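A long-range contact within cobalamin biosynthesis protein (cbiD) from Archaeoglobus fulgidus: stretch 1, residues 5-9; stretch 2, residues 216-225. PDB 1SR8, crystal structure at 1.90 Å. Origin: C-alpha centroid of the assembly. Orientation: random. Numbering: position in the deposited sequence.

Stretch 1 5-9: PIELY
Stretch 2, residues 216-225: GRKAWLYARK

Residues 5-9 form an irregular segment without helix or strand, whereas residues 217-225 belong to an α-helix that continues later in the chain. Pro 5 starts the first segment at phi/psi -67/-16; Ile 6 (-104/-58) and Glu 7 (-86/-9) keep negative phi, Leu 8 swings to the left-handed region at 66/11, and Tyr 9 is extended at -84/168. Gly 216, at -165/-174, occupies the N-cap position, and from Arg 217 onward phi stays near -60 and psi near -40 until Lys 225, at -85/-50. The helical ladder opens with Trp 220 N donating to Gly 216 O at 2.9 Å and continues through Leu 221 N to Arg 217 O at 2.9 Å and Arg 224 N to Trp 220 O at 3.0 Å. The two backbones stand well apart: the closest CA atoms, those of Glu 7 and Trp 220, are 8.5 Å from each other, so side chains bridge the gap. From the helix these are Arg 217, Trp 220 and Arg 224, at spacings of three and four residues, which place them along one side of the helix. Between them the stretches bury 240 Å², both sides summed.

The one direct hydrogen bond across the contact runs from Arg 217 NH1 to Ile 6 O, 3.0 Å long and nearly straight at 171°. The CA-to-CB bond of Arg 217 points sideways, but its long chain (chi1 t, chi2 p, chi3 t, chi4 -162°) brings the guanidinium nearer, with the carbonyl oxygen at its edge, near the plane in which its N-H bonds lie. Outside regular helix or strand, a backbone carbonyl is not committed to a repeating backbone ladder, and a charged, multi-donor guanidinium is well suited to bond it. Water 1 reinforces the link, accepting from Arg 217 NH2 at 3.0 Å and donating to Ile 6 O at 3.3 Å. Ile 6 itself (chi1 m, chi2 t) sets CG2 3.6 Å from Arg 217 NH1, while the end of its side chain leads away from the helix.

Trp 220 gives up the most surface to the contact. Its CA-to-CB bond points toward the segment, and with chi1 t and chi2 88° the broad indole reaches three successive residues. Glu 7 O lies at the ring edge, 3.3 Å from CZ2 of Trp 220, where the slightly positive rim hydrogens can face a carbonyl. The Glu 7 side chain (chi1 t, chi2 t, chi3 -44°) passes alongside, its CG 3.6 Å from Trp 220 NE1; its carboxylate oxygens, like that indole nitrogen, are hydrogen-bonded elsewhere in the structure.

The CA-to-CB bond of Leu 8 (chi1 -85°, chi2 36°) points toward the helix. Its CD2 meets the edge of the indole, 3.8 Å from Trp 220 CH2, in an apolar contact, and also lies over one face of the Arg 224 guanidinium, 3.7 Å from Arg 224 NH1. A flat guanidinium face tolerates a methyl, since its N-H bonds point outward in the plane. Arg 224 (chi1 m, chi2 -103°, chi3 m, chi4 166°) is otherwise exposed.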

# COMPACT_ATOMS: atom_id res chain seq x y z
N PRO A 5 -1.15 -13.28 1.32
CA PRO A 5 -2.43 -12.78 1.84
C PRO A 5 -3.02 -11.55 1.15
O PRO A 5 -4.20 -11.26 1.32
CB PRO A 5 -2.12 -12.53 3.32
CG PRO A 5 -0.70 -12.15 3.30
CD PRO A 5 -0.09 -13.13 2.33
N ILE A 6 -2.22 -10.84 0.37
CA ILE A 6 -2.70 -9.65 -0.31
C ILE A 6 -2.96 -9.87 -1.80
O ILE A 6 -4.08 -9.66 -2.27
CB ILE A 6 -1.71 -8.47 -0.14
CG1 ILE A 6 -1.58 -8.12 1.33
CG2 ILE A 6 -2.20 -7.25 -0.91
CD1 ILE A 6 -0.46 -7.17 1.59
N GLU A 7 -1.93 -10.29 -2.53
CA GLU A 7 -2.10 -10.50 -3.96
C GLU A 7 -2.64 -11.88 -4.30
O GLU A 7 -2.97 -12.15 -5.45
CB GLU A 7 -0.80 -10.24 -4.69
CG GLU A 7 -1.04 -9.78 -6.10
CD GLU A 7 0.16 -9.12 -6.72
OE1 GLU A 7 0.83 -8.31 -6.05
OE2 GLU A 7 0.44 -9.40 -7.90
N LEU A 8 -2.69 -12.76 -3.31
CA LEU A 8 -3.26 -14.10 -3.47
C LEU A 8 -2.61 -15.16 -4.38
O LEU A 8 -3.22 -16.19 -4.66
CB LEU A 8 -4.74 -13.96 -3.87
CG LEU A 8 -5.76 -13.78 -2.74
CD1 LEU A 8 -5.21 -12.95 -1.61
CD2 LEU A 8 -7.01 -13.15 -3.32
N TYR A 9 -1.40 -14.91 -4.85
CA TYR A 9 -0.74 -15.91 -5.68
C TYR A 9 -0.07 -16.92 -4.75
O TYR A 9 0.03 -16.70 -3.54
CB TYR A 9 0.30 -15.26 -6.60
CG TYR A 9 1.21 -14.27 -5.91
CD1 TYR A 9 2.09 -14.68 -4.90
CD2 TYR A 9 1.19 -12.92 -6.25
CE1 TYR A 9 2.92 -13.77 -4.26
CE2 TYR A 9 2.02 -12.00 -5.61
CZ TYR A 9 2.88 -12.43 -4.61
OH TYR A 9 3.70 -11.52 -3.98
N GLY A 216 -2.35 -1.66 -10.85
CA GLY A 216 -2.47 -1.37 -9.44
C GLY A 216 -3.56 -2.20 -8.81
O GLY A 216 -4.15 -3.06 -9.46
N ARG A 217 -3.85 -1.93 -7.54
CA ARG A 217 -4.87 -2.68 -6.82
C ARG A 217 -6.27 -2.56 -7.44
O ARG A 217 -6.99 -3.55 -7.49
CB ARG A 217 -4.91 -2.23 -5.36
CG ARG A 217 -5.90 -3.00 -4.47
CD ARG A 217 -5.55 -4.49 -4.38
NE ARG A 217 -6.35 -5.15 -3.35
CZ ARG A 217 -6.04 -6.33 -2.82
NH1 ARG A 217 -4.96 -6.98 -3.22
NH2 ARG A 217 -6.79 -6.83 -1.85
N LYS A 218 -6.66 -1.38 -7.89
CA LYS A 218 -7.99 -1.23 -8.47
C LYS A 218 -8.10 -2.07 -9.73
O LYS A 218 -9.13 -2.71 -9.95
CB LYS A 218 -8.29 0.24 -8.78
CG LYS A 218 -8.15 1.14 -7.55
CD LYS A 218 -8.61 2.59 -7.79
CE LYS A 218 -7.81 3.58 -6.92
NZ LYS A 218 -7.91 3.31 -5.45
N ALA A 219 -7.04 -2.06 -10.54
CA ALA A 219 -6.99 -2.84 -11.78
C ALA A 219 -7.07 -4.32 -11.46
O ALA A 219 -7.76 -5.09 -12.15
CB ALA A 219 -5.69 -2.55 -12.52
N TRP A 220 -6.35 -4.71 -10.42
CA TRP A 220 -6.30 -6.09 -9.95
C TRP A 220 -7.69 -6.56 -9.56
O TRP A 220 -8.09 -7.68 -9.88
CB TRP A 220 -5.36 -6.16 -8.75
CG TRP A 220 -5.13 -7.54 -8.18
CD1 TRP A 220 -4.17 -8.44 -8.56
CD2 TRP A 220 -5.82 -8.13 -7.07
NE1 TRP A 220 -4.22 -9.55 -7.76
CE2 TRP A 220 -5.22 -9.39 -6.83
CE3 TRP A 220 -6.88 -7.71 -6.25
CZ2 TRP A 220 -5.65 -10.24 -5.81
CZ3 TRP A 220 -7.30 -8.56 -5.24
CH2 TRP A 220 -6.69 -9.81 -5.02
N LEU A 221 -8.43 -5.69 -8.87
CA LEU A 221 -9.79 -6.00 -8.44
C LEU A 221 -10.68 -6.14 -9.66
O LEU A 221 -11.56 -7.00 -9.70
CB LEU A 221 -10.34 -4.90 -7.53
CG LEU A 221 -9.77 -4.85 -6.11
CD1 LEU A 221 -10.22 -3.59 -5.39
CD2 LEU A 221 -10.22 -6.08 -5.35
N TYR A 222 -10.44 -5.30 -10.65
CA TYR A 222 -11.23 -5.35 -11.87
C TYR A 222 -11.02 -6.68 -12.57
O TYR A 222 -11.97 -7.33 -12.97
CB TYR A 222 -10.83 -4.22 -12.81
CG TYR A 222 -11.74 -4.11 -14.01
CD1 TYR A 222 -12.99 -3.49 -13.91
CD2 TYR A 222 -11.34 -4.61 -15.25
CE1 TYR A 222 -13.81 -3.36 -15.03
CE2 TYR A 222 -12.15 -4.49 -16.37
CZ TYR A 222 -13.39 -3.86 -16.26
OH TYR A 222 -14.18 -3.71 -17.38
N ALA A 223 -9.76 -7.07 -12.73
CA ALA A 223 -9.43 -8.33 -13.39
C ALA A 223 -10.01 -9.53 -12.63
O ALA A 223 -10.46 -10.49 -13.24
CB ALA A 223 -7.91 -8.47 -13.52
N ARG A 224 -9.97 -9.47 -11.30
CA ARG A 224 -10.49 -10.54 -10.45
C ARG A 224 -11.95 -10.79 -10.77
O ARG A 224 -12.43 -11.93 -10.76
CB ARG A 224 -10.39 -10.14 -8.98
CG ARG A 224 -9.01 -10.21 -8.38
CD ARG A 224 -8.89 -11.44 -7.52
NE ARG A 224 -9.83 -11.41 -6.40
CZ ARG A 224 -10.13 -12.47 -5.65
NH1 ARG A 224 -9.57 -13.65 -5.90
NH2 ARG A 224 -10.99 -12.35 -4.65
N LYS A 225 -12.64 -9.69 -11.06
CA LYS A 225 -14.07 -9.72 -11.34
C LYS A 225 -14.42 -10.04 -12.79
O LYS A 225 -15.24 -10.92 -13.05
CB LYS A 225 -14.67 -8.37 -10.93
CG LYS A 225 -16.19 -8.28 -11.01
CD LYS A 225 -16.73 -7.07 -10.25
CE LYS A 225 -18.27 -7.08 -10.21
NZ LYS A 225 -18.85 -6.05 -9.29
O HOH W 1 -6.39 -9.19 -0.02